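Local atomic coordinates of stress-induced protein 1 (Caenorhabditis elegans, PDB entry 4YE0), a protein that acts as a small heat shock chaperone, probably by binding unfolded proteins, and is represented here by its alpha-crystallin domain and the tail that follows. Residues C14-V19 with Q79-A84; V35-G40 with S54-F59; D64-H69 with D83-G88. All coordinates share one frame; numbering follows the deposited sequence.

Interaction 1 of 3, residues C14-V19 with Q79-A84; sequences CVKLDV and QMTIDA
V15 and L17 pair with I82 and M80 on neighbouring antiparallel strands of the alpha-crystallin domain, an immunoglobulin-like beta sandwich. Four backbone hydrogen bonds hold these two pairs. V15 N donates to I82 O at 2.9 Å, and M80 N donates to L17 O at 3.0 Å. CA-H...O contacts fill in between, with K16 CA 3.2 Å from M80 O.

The face carrying C14, K16, Q79 and T81 is partly exposed and largely polar. K16 lies beside T81, pointing the same way, and its CG is 3.8 Å from T81 CB. The K16 and Q79 side chains cross obliquely, with K16 CE 3.4 Å from Q79 OE1. An alanine in place of K16 removes the CD and CE that lie against the Q79 amide, and would probably open a gap there and let the amide turn more easily. With OG1 anti to the backbone N (chi1 176°), T81 turns its hydroxyl toward the neighbouring strand, 3.3 Å from C14 SG, and gives a weak hydrogen bond to V15 O.

M80 and I82 on the other, apolar face pack on I38, and I82 also on L36. V19 CG2 touches M80 CB. The M80 chain bends at its last torsion (chi3 70°), and its CE presses on L17 CD2 at 3.3 Å, tighter than usual for two carbons.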
loop_
_atom_site.group_PDB
_atom_site.type_symbol
_atom_site.label_atom_id
_atom_site.label_comp_id
_atom_site.label_asym_id
_atom_site.label_seq_id
_atom_site.Cartn_x
_atom_site.Cartn_y
_atom_site.Cartn_z
ATOM N N CYS A 14 13.130 -1.461 19.056
ATOM C CA CYS A 14 12.508 -0.399 18.281
ATOM C C CYS A 14 12.240 -0.856 16.859
ATOM O O CYS A 14 13.068 -1.520 16.243
ATOM C CB CYS A 14 13.387 0.851 18.277
ATOM S SG CYS A 14 12.453 2.391 18.132
ATOM N N VAL A 15 11.060 -0.514 16.361
ATOM C CA VAL A 15 10.711 -0.729 14.972
ATOM C C VAL A 15 10.217 0.606 14.425
ATOM O O VAL A 15 9.616 1.391 15.158
ATOM C CB VAL A 15 9.628 -1.816 14.835
ATOM C CG1 VAL A 15 9.073 -1.854 13.424
ATOM C CG2 VAL A 15 10.202 -3.173 15.206
ATOM N N LYS A 16 10.493 0.866 13.150
ATOM C CA LYS A 16 10.003 2.066 12.476
ATOM C C LYS A 16 9.394 1.701 11.130
ATOM O O LYS A 16 10.048 1.050 10.320
ATOM C CB LYS A 16 11.137 3.071 12.280
ATOM C CG LYS A 16 11.384 3.957 13.488
ATOM C CD LYS A 16 12.457 5.000 13.201
ATOM C CE LYS A 16 12.436 6.132 14.219
ATOM N NZ LYS A 16 13.169 5.778 15.466
ATOM N N LEU A 17 8.150 2.123 10.904
ATOM C CA LEU A 17 7.421 1.811 9.672
ATOM C C LEU A 17 7.064 3.074 8.901
ATOM O O LEU A 17 6.821 4.126 9.496
ATOM C CB LEU A 17 6.106 1.077 9.972
ATOM C CG LEU A 17 6.085 -0.181 10.838
ATOM C CD1 LEU A 17 7.095 -1.195 10.327
ATOM C CD2 LEU A 17 6.331 0.154 12.304
ATOM N N ASP A 18 7.008 2.945 7.577
ATOM C CA ASP A 18 6.492 3.995 6.706
ATOM C C ASP A 18 4.981 3.812 6.614
ATOM O O ASP A 18 4.493 2.842 6.037
ATOM C CB ASP A 18 7.131 3.914 5.316
ATOM C CG ASP A 18 6.776 5.103 4.430
ATOM O OD1 ASP A 18 7.434 5.272 3.382
ATOM O OD2 ASP A 18 5.848 5.870 4.772
ATOM N N VAL A 19 4.254 4.770 7.176
ATOM C CA VAL A 19 2.825 4.639 7.417
ATOM C C VAL A 19 2.053 5.847 6.838
ATOM O O VAL A 19 0.860 6.028 7.096
ATOM C CB VAL A 19 2.639 4.394 8.944
ATOM C CG1 VAL A 19 1.519 5.201 9.572
ATOM C CG2 VAL A 19 2.483 2.905 9.223
ATOM N N GLN A 79 5.735 8.568 9.944
ATOM C CA GLN A 79 6.572 7.453 10.358
ATOM C C GLN A 79 6.090 6.971 11.710
ATOM O O GLN A 79 6.040 7.746 12.662
ATOM C CB GLN A 79 8.036 7.872 10.461
ATOM C CG GLN A 79 8.973 6.738 10.866
ATOM C CD GLN A 79 10.388 7.217 11.124
ATOM O OE1 GLN A 79 10.623 8.038 12.012
ATOM N NE2 GLN A 79 11.342 6.702 10.354
ATOM N N MET A 80 5.734 5.694 11.790
ATOM C CA MET A 80 5.358 5.094 13.060
ATOM C C MET A 80 6.597 4.515 13.715
ATOM O O MET A 80 7.404 3.859 13.056
ATOM C CB MET A 80 4.320 3.992 12.859
ATOM C CG MET A 80 3.737 3.454 14.157
ATOM S SD MET A 80 2.368 2.320 13.855
ATOM C CE MET A 80 3.286 0.974 13.168
ATOM N N THR A 81 6.756 4.757 15.009
ATOM C CA THR A 81 7.769 4.045 15.765
ATOM C C THR A 81 7.130 3.342 16.956
ATOM O O THR A 81 6.298 3.906 17.672
ATOM C CB THR A 81 8.967 4.933 16.187
ATOM O OG1 THR A 81 9.869 4.166 16.997
ATOM C CG2 THR A 81 8.524 6.144 16.963
ATOM N N ILE A 82 7.507 2.080 17.119
ATOM C CA ILE A 82 7.056 1.271 18.226
ATOM C C ILE A 82 8.298 0.916 19.015
ATOM O O ILE A 82 9.248 0.373 18.455
ATOM C CB ILE A 82 6.367 -0.015 17.733
ATOM C CG1 ILE A 82 5.144 0.339 16.877
ATOM C CG2 ILE A 82 5.970 -0.881 18.921
ATOM C CD1 ILE A 82 4.550 -0.834 16.124
ATOM N N ASP A 83 8.303 1.230 20.306
ATOM C CA ASP A 83 9.461 0.918 21.135
ATOM C C ASP A 83 9.079 0.416 22.523
ATOM O O ASP A 83 7.987 0.698 23.021
ATOM C CB ASP A 83 10.401 2.129 21.232
ATOM C CG ASP A 83 9.904 3.193 22.196
ATOM O OD1 ASP A 83 10.713 3.674 23.017
ATOM O OD2 ASP A 83 8.710 3.547 22.141
ATOM N N ALA A 84 9.993 -0.337 23.126
ATOM C CA ALA A 84 9.814 -0.859 24.477
ATOM C C ALA A 84 11.174 -1.126 25.124
ATOM O O ALA A 84 12.132 -1.464 24.430
ATOM C CB ALA A 84 8.991 -2.136 24.434
#

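Interaction 2 of 3, residues V35-G40 with S54-F59; sequences VLTIEG and SFTRQF. With SO4 (sulfate ion), chain D.
The F55 ring lies over the backbone of G40, with G40 N 3.7 Å above the ring plane and offset toward the rim of F55. The ring comes so close that it leaves little room for a side chain at G40. F55 CG stands between the backbone N and the carbonyl carbon (chi1 88°), which starts the ring toward the partner strand. On the same side of the sheet I38 reaches two rings. Its CG2 is 3.8 Å from F55 CZ, and its CD1 is 3.7 Å from F59 CZ. L36 CD2 lies 3.5 Å from F59 CE1.

The two strands form the long beta hairpin of the alpha-crystallin domain. Six backbone hydrogen bonds join them here, among them I38 N to R57 O at 2.7 Å. The outer edge of S54-Q58 pairs antiparallel with a strand of the second subunit, and the sheet runs on across the dimer.

The face with T37 and Q58 is more polar. V35 CG1 packs on the Q58 chain, 3.5 Å from Q58 CG. On the face of F55 and I38, the end of R57 leads away from the partner strand. Its NH2 gives a straight in-plane bond (164°) to O1 of a sulfate, 2.8 Å away. The ion, probably from the crystallisation liquor, also bonds S51 and R53 of the second subunit. R57 NH1 bonds the backbone oxygen of G1, probably a cloning remnant.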
loop_
_atom_site.group_PDB
_atom_site.type_symbol
_atom_site.label_atom_id
_atom_site.label_comp_id
_atom_site.label_asym_id
_atom_site.label_seq_id
_atom_site.Cartn_x
_atom_site.Cartn_y
_atom_site.Cartn_z
ATOM N N VAL A 35 3.546 -11.597 19.610
ATOM C CA VAL A 35 3.346 -11.296 18.195
ATOM C C VAL A 35 2.708 -9.914 18.010
ATOM O O VAL A 35 1.604 -9.647 18.483
ATOM C CB VAL A 35 2.528 -12.398 17.492
ATOM C CG1 VAL A 35 2.280 -12.043 16.030
ATOM C CG2 VAL A 35 3.264 -13.731 17.594
ATOM N N LEU A 36 3.438 -9.046 17.317
ATOM C CA LEU A 36 3.017 -7.684 17.057
ATOM C C LEU A 36 2.533 -7.555 15.615
ATOM O O LEU A 36 3.259 -7.888 14.675
ATOM C CB LEU A 36 4.196 -6.741 17.305
ATOM C CG LEU A 36 3.875 -5.256 17.416
ATOM C CD1 LEU A 36 3.035 -4.982 18.649
ATOM C CD2 LEU A 36 5.162 -4.453 17.463
ATOM N N THR A 37 1.309 -7.067 15.456
ATOM C CA THR A 37 0.659 -6.918 14.162
ATOM C C THR A 37 0.296 -5.459 13.912
ATOM O O THR A 37 -0.416 -4.856 14.711
ATOM C CB THR A 37 -0.632 -7.763 14.123
ATOM O OG1 THR A 37 -0.310 -9.135 14.390
ATOM C CG2 THR A 37 -1.313 -7.668 12.769
ATOM N N ILE A 38 0.786 -4.899 12.806
ATOM C CA ILE A 38 0.414 -3.554 12.380
ATOM C C ILE A 38 -0.364 -3.642 11.077
ATOM O O ILE A 38 0.114 -4.227 10.103
ATOM C CB ILE A 38 1.643 -2.653 12.151
ATOM C CG1 ILE A 38 2.523 -2.614 13.405
ATOM C CG2 ILE A 38 1.201 -1.254 11.745
ATOM C CD1 ILE A 38 3.624 -3.651 13.419
ATOM N N GLU A 39 -1.549 -3.037 11.063
ATOM C CA GLU A 39 -2.453 -3.091 9.919
ATOM C C GLU A 39 -2.910 -1.703 9.501
ATOM O O GLU A 39 -3.160 -0.840 10.342
ATOM C CB GLU A 39 -3.693 -3.922 10.260
ATOM C CG GLU A 39 -3.472 -5.419 10.184
ATOM C CD GLU A 39 -4.736 -6.214 10.456
ATOM O OE1 GLU A 39 -5.816 -5.827 9.959
ATOM O OE2 GLU A 39 -4.647 -7.237 11.164
ATOM N N GLY A 40 -3.034 -1.511 8.195
ATOM C CA GLY A 40 -3.595 -0.293 7.630
ATOM C C GLY A 40 -4.644 -0.656 6.599
ATOM O O GLY A 40 -4.420 -1.541 5.773
ATOM N N SER A 54 -4.181 -1.404 1.529
ATOM C CA SER A 54 -4.083 -2.274 2.684
ATOM C C SER A 54 -2.650 -2.699 2.903
ATOM O O SER A 54 -1.874 -2.813 1.950
ATOM C CB SER A 54 -4.931 -3.529 2.476
ATOM O OG SER A 54 -6.301 -3.267 2.695
ATOM N N PHE A 55 -2.306 -2.932 4.162
ATOM C CA PHE A 55 -1.090 -3.656 4.487
ATOM C C PHE A 55 -1.224 -4.306 5.854
ATOM O O PHE A 55 -1.999 -3.856 6.702
ATOM C CB PHE A 55 0.156 -2.756 4.408
ATOM C CG PHE A 55 0.467 -2.020 5.682
ATOM C CD1 PHE A 55 -0.032 -0.742 5.901
ATOM C CD2 PHE A 55 1.277 -2.596 6.656
ATOM C CE1 PHE A 55 0.259 -0.059 7.071
ATOM C CE2 PHE A 55 1.568 -1.917 7.828
ATOM C CZ PHE A 55 1.060 -0.646 8.035
ATOM N N THR A 56 -0.481 -5.388 6.039
ATOM C CA THR A 56 -0.386 -6.059 7.318
ATOM C C THR A 56 1.072 -6.436 7.519
ATOM O O THR A 56 1.666 -7.113 6.681
ATOM C CB THR A 56 -1.275 -7.313 7.364
ATOM O OG1 THR A 56 -2.603 -6.970 6.964
ATOM C CG2 THR A 56 -1.310 -7.909 8.774
ATOM N N ARG A 57 1.652 -5.967 8.618
ATOM C CA ARG A 57 3.027 -6.287 8.971
ATOM C C ARG A 57 2.992 -6.974 10.320
ATOM O O ARG A 57 2.355 -6.493 11.255
ATOM C CB ARG A 57 3.868 -5.016 9.050
ATOM C CG ARG A 57 5.318 -5.228 9.468
ATOM C CD ARG A 57 6.205 -5.684 8.321
ATOM N NE ARG A 57 6.218 -4.736 7.209
ATOM C CZ ARG A 57 6.942 -4.882 6.101
ATOM N NH1 ARG A 57 6.876 -3.966 5.143
ATOM N NH2 ARG A 57 7.738 -5.933 5.939
ATOM N N GLN A 58 3.674 -8.106 10.416
ATOM C CA GLN A 58 3.676 -8.877 11.642
ATOM C C GLN A 58 5.074 -9.367 11.962
ATOM O O GLN A 58 5.812 -9.779 11.071
ATOM C CB GLN A 58 2.710 -10.049 11.508
ATOM C CG GLN A 58 2.584 -10.907 12.750
ATOM C CD GLN A 58 1.515 -11.967 12.592
ATOM O OE1 GLN A 58 0.324 -11.659 12.577
ATOM N NE2 GLN A 58 1.934 -13.223 12.459
ATOM N N PHE A 59 5.441 -9.304 13.238
ATOM C CA PHE A 59 6.684 -9.912 13.703
ATOM C C PHE A 59 6.605 -10.318 15.163
ATOM O O PHE A 59 5.727 -9.876 15.909
ATOM C CB PHE A 59 7.889 -8.997 13.459
ATOM C CG PHE A 59 7.592 -7.543 13.634
ATOM C CD1 PHE A 59 7.695 -6.948 14.878
ATOM C CD2 PHE A 59 7.214 -6.766 12.549
ATOM C CE1 PHE A 59 7.422 -5.603 15.040
ATOM C CE2 PHE A 59 6.939 -5.420 12.702
ATOM C CZ PHE A 59 7.041 -4.838 13.951
HETATM S S SO4 D . 8.288 -6.493 2.187
HETATM O O1 SO4 D . 8.940 -6.577 3.512
HETATM O O2 SO4 D . 8.919 -7.463 1.262
HETATM O O3 SO4 D . 8.436 -5.122 1.648
HETATM O O4 SO4 D . 6.852 -6.818 2.320
#

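Interaction 3 of 3, residues D64-H69 with D83-G88; sequences DVDLAH and DAPKTG
D64 and K86 cross at about a right angle. D64 OD2 meets K86 NZ at 3.3 Å in a weak salt bridge. The K86 methylenes pass close to the carboxylate, with K86 CB 3.5 Å from D64 OD1. K86 NZ also bonds T9 O, its strongest partner, and N8 OD1, so D64 is one of several oxygen donors of charge or lone pairs around the ammonium.

T87 grips the backbone oxygen of D64 twice. T87 N bonds D64 O at 2.7 Å, and T87 OG1 bonds D64 O at 3.0 Å from a position tilted 34° out of the carbonyl plane. T87 OG1 stands between its own backbone N and carbonyl carbon (chi1 43°), which places it within reach of D64 O.

The CB of V65 points away from 83-88, but its CG1 reaches A84 CB at 3.6 Å, with F13 of strand 12-18 beside it. D66 points toward the strand, and D66 N bonds P85 O at 2.9 Å.

The D66 carboxylate is held within its own loop. H69 ND1 gives a nearly straight bond (172°) to D66 OD2, 2.7 Å away, in the plane of the imidazole and on the syn side of the carboxylate but well out of its plane. A weak bond from A68 N reaches D66 OD1. The H69 CB also lies 4.0 Å from P85 CD. V65 and K86 make a single beta bridge. With the side-chain contacts it joins the loop between strands 49-60 and 71-74 to the end of strand 79-85 in the alpha-crystallin sandwich.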
loop_
_atom_site.group_PDB
_atom_site.type_symbol
_atom_site.label_atom_id
_atom_site.label_comp_id
_atom_site.label_asym_id
_atom_site.label_seq_id
_atom_site.Cartn_x
_atom_site.Cartn_y
_atom_site.Cartn_z
ATOM N N ASP A 64 12.897 -11.110 25.588
ATOM C CA ASP A 64 13.461 -9.999 26.357
ATOM C C ASP A 64 12.570 -8.750 26.538
ATOM O O ASP A 64 12.759 -7.987 27.489
ATOM C CB ASP A 64 14.755 -9.573 25.634
ATOM C CG ASP A 64 15.796 -8.975 26.556
ATOM O OD1 ASP A 64 15.536 -8.815 27.766
ATOM O OD2 ASP A 64 16.899 -8.669 26.052
ATOM N N VAL A 65 11.621 -8.524 25.631
ATOM C CA VAL A 65 10.893 -7.249 25.595
ATOM C C VAL A 65 9.901 -7.102 26.754
ATOM O O VAL A 65 9.167 -8.035 27.087
ATOM C CB VAL A 65 10.162 -7.045 24.246
ATOM C CG1 VAL A 65 9.389 -5.731 24.239
ATOM C CG2 VAL A 65 11.158 -7.068 23.094
ATOM N N ASP A 66 9.891 -5.920 27.365
ATOM C CA ASP A 66 8.934 -5.597 28.418
ATOM C C ASP A 66 7.629 -5.140 27.766
ATOM O O ASP A 66 7.473 -3.970 27.411
ATOM C CB ASP A 66 9.504 -4.511 29.341
ATOM C CG ASP A 66 8.548 -4.112 30.449
ATOM O OD1 ASP A 66 7.582 -4.853 30.729
ATOM O OD2 ASP A 66 8.768 -3.041 31.048
ATOM N N LEU A 67 6.693 -6.075 27.619
ATOM C CA LEU A 67 5.460 -5.844 26.861
ATOM C C LEU A 67 4.500 -4.867 27.539
ATOM O O LEU A 67 3.638 -4.293 26.881
ATOM C CB LEU A 67 4.737 -7.169 26.592
ATOM C CG LEU A 67 5.535 -8.280 25.897
ATOM C CD1 LEU A 67 4.666 -9.508 25.696
ATOM C CD2 LEU A 67 6.096 -7.829 24.561
ATOM N N ALA A 68 4.648 -4.684 28.847
ATOM C CA ALA A 68 3.811 -3.746 29.603
ATOM C C ALA A 68 4.085 -2.275 29.272
ATOM O O ALA A 68 3.229 -1.420 29.515
ATOM C CB ALA A 68 3.995 -3.980 31.094
ATOM N N HIS A 69 5.268 -1.979 28.730
ATOM C CA HIS A 69 5.671 -0.598 28.457
ATOM C C HIS A 69 5.989 -0.356 26.986
ATOM O O HIS A 69 6.792 0.517 26.645
ATOM C CB HIS A 69 6.867 -0.228 29.334
ATOM C CG HIS A 69 6.541 -0.194 30.792
ATOM N ND1 HIS A 69 7.009 -1.132 31.685
ATOM C CD2 HIS A 69 5.768 0.653 31.509
ATOM C CE1 HIS A 69 6.551 -0.857 32.891
ATOM N NE2 HIS A 69 5.795 0.222 32.813
ATOM N N ASP A 83 8.303 1.230 20.306
ATOM C CA ASP A 83 9.461 0.918 21.135
ATOM C C ASP A 83 9.079 0.416 22.523
ATOM O O ASP A 83 7.987 0.698 23.021
ATOM C CB ASP A 83 10.401 2.129 21.232
ATOM C CG ASP A 83 9.904 3.193 22.196
ATOM O OD1 ASP A 83 10.713 3.674 23.017
ATOM O OD2 ASP A 83 8.710 3.547 22.141
ATOM N N ALA A 84 9.993 -0.337 23.126
ATOM C CA ALA A 84 9.814 -0.859 24.477
ATOM C C ALA A 84 11.174 -1.126 25.124
ATOM O O ALA A 84 12.132 -1.464 24.430
ATOM C CB ALA A 84 8.991 -2.136 24.434
ATOM N N PRO A 85 11.271 -0.960 26.454
ATOM C CA PRO A 85 12.494 -1.397 27.133
ATOM C C PRO A 85 12.563 -2.917 27.259
ATOM O O PRO A 85 11.543 -3.600 27.118
ATOM C CB PRO A 85 12.390 -0.745 28.516
ATOM C CG PRO A 85 10.939 -0.483 28.720
ATOM C CD PRO A 85 10.352 -0.246 27.361
ATOM N N LYS A 86 13.761 -3.439 27.508
ATOM C CA LYS A 86 13.929 -4.859 27.792
ATOM C C LYS A 86 13.638 -5.129 29.265
ATOM O O LYS A 86 13.637 -4.209 30.085
ATOM C CB LYS A 86 15.339 -5.321 27.424
ATOM C CG LYS A 86 15.711 -5.103 25.963
ATOM C CD LYS A 86 14.674 -5.688 25.013
ATOM C CE LYS A 86 15.176 -5.754 23.579
ATOM N NZ LYS A 86 16.156 -6.855 23.354
ATOM N N THR A 87 13.381 -6.394 29.592
ATOM C CA THR A 87 12.997 -6.781 30.950
ATOM C C THR A 87 14.103 -6.542 31.983
ATOM O O THR A 87 13.820 -6.110 33.100
ATOM C CB THR A 87 12.549 -8.260 31.018
ATOM O OG1 THR A 87 13.434 -9.074 30.237
ATOM C CG2 THR A 87 11.130 -8.418 30.484
ATOM N N GLY A 88 15.354 -6.808 31.610
ATOM C CA GLY A 88 16.479 -6.674 32.540
ATOM C C GLY A 88 17.382 -5.483 32.270
ATOM O O GLY A 88 18.593 -5.565 32.481
#

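In the fold
Interactions 1 and 2 are regular antiparallel strand pairs in different sheets of the sandwich. Their apolar faces meet in the core: M80 CE touches I38 CG2 at 3.4 Å, and V15 CG1 touches F59 CZ at 3.6 Å. Both carry more polar residues on their other faces, and interaction 2 also has its edge at the dimer interface. Interaction 3 lies farther out and joins a loop to a strand end. It shares D83 and A84, and thus strand 79-85, with interaction 1. It combines a single beta bridge with one hydroxyl bond, a weak salt bridge and one small apolar touch, in place of a run of paired residues. Interactions 2 and 3 do not touch; their nearest atoms are about 7 Å apart.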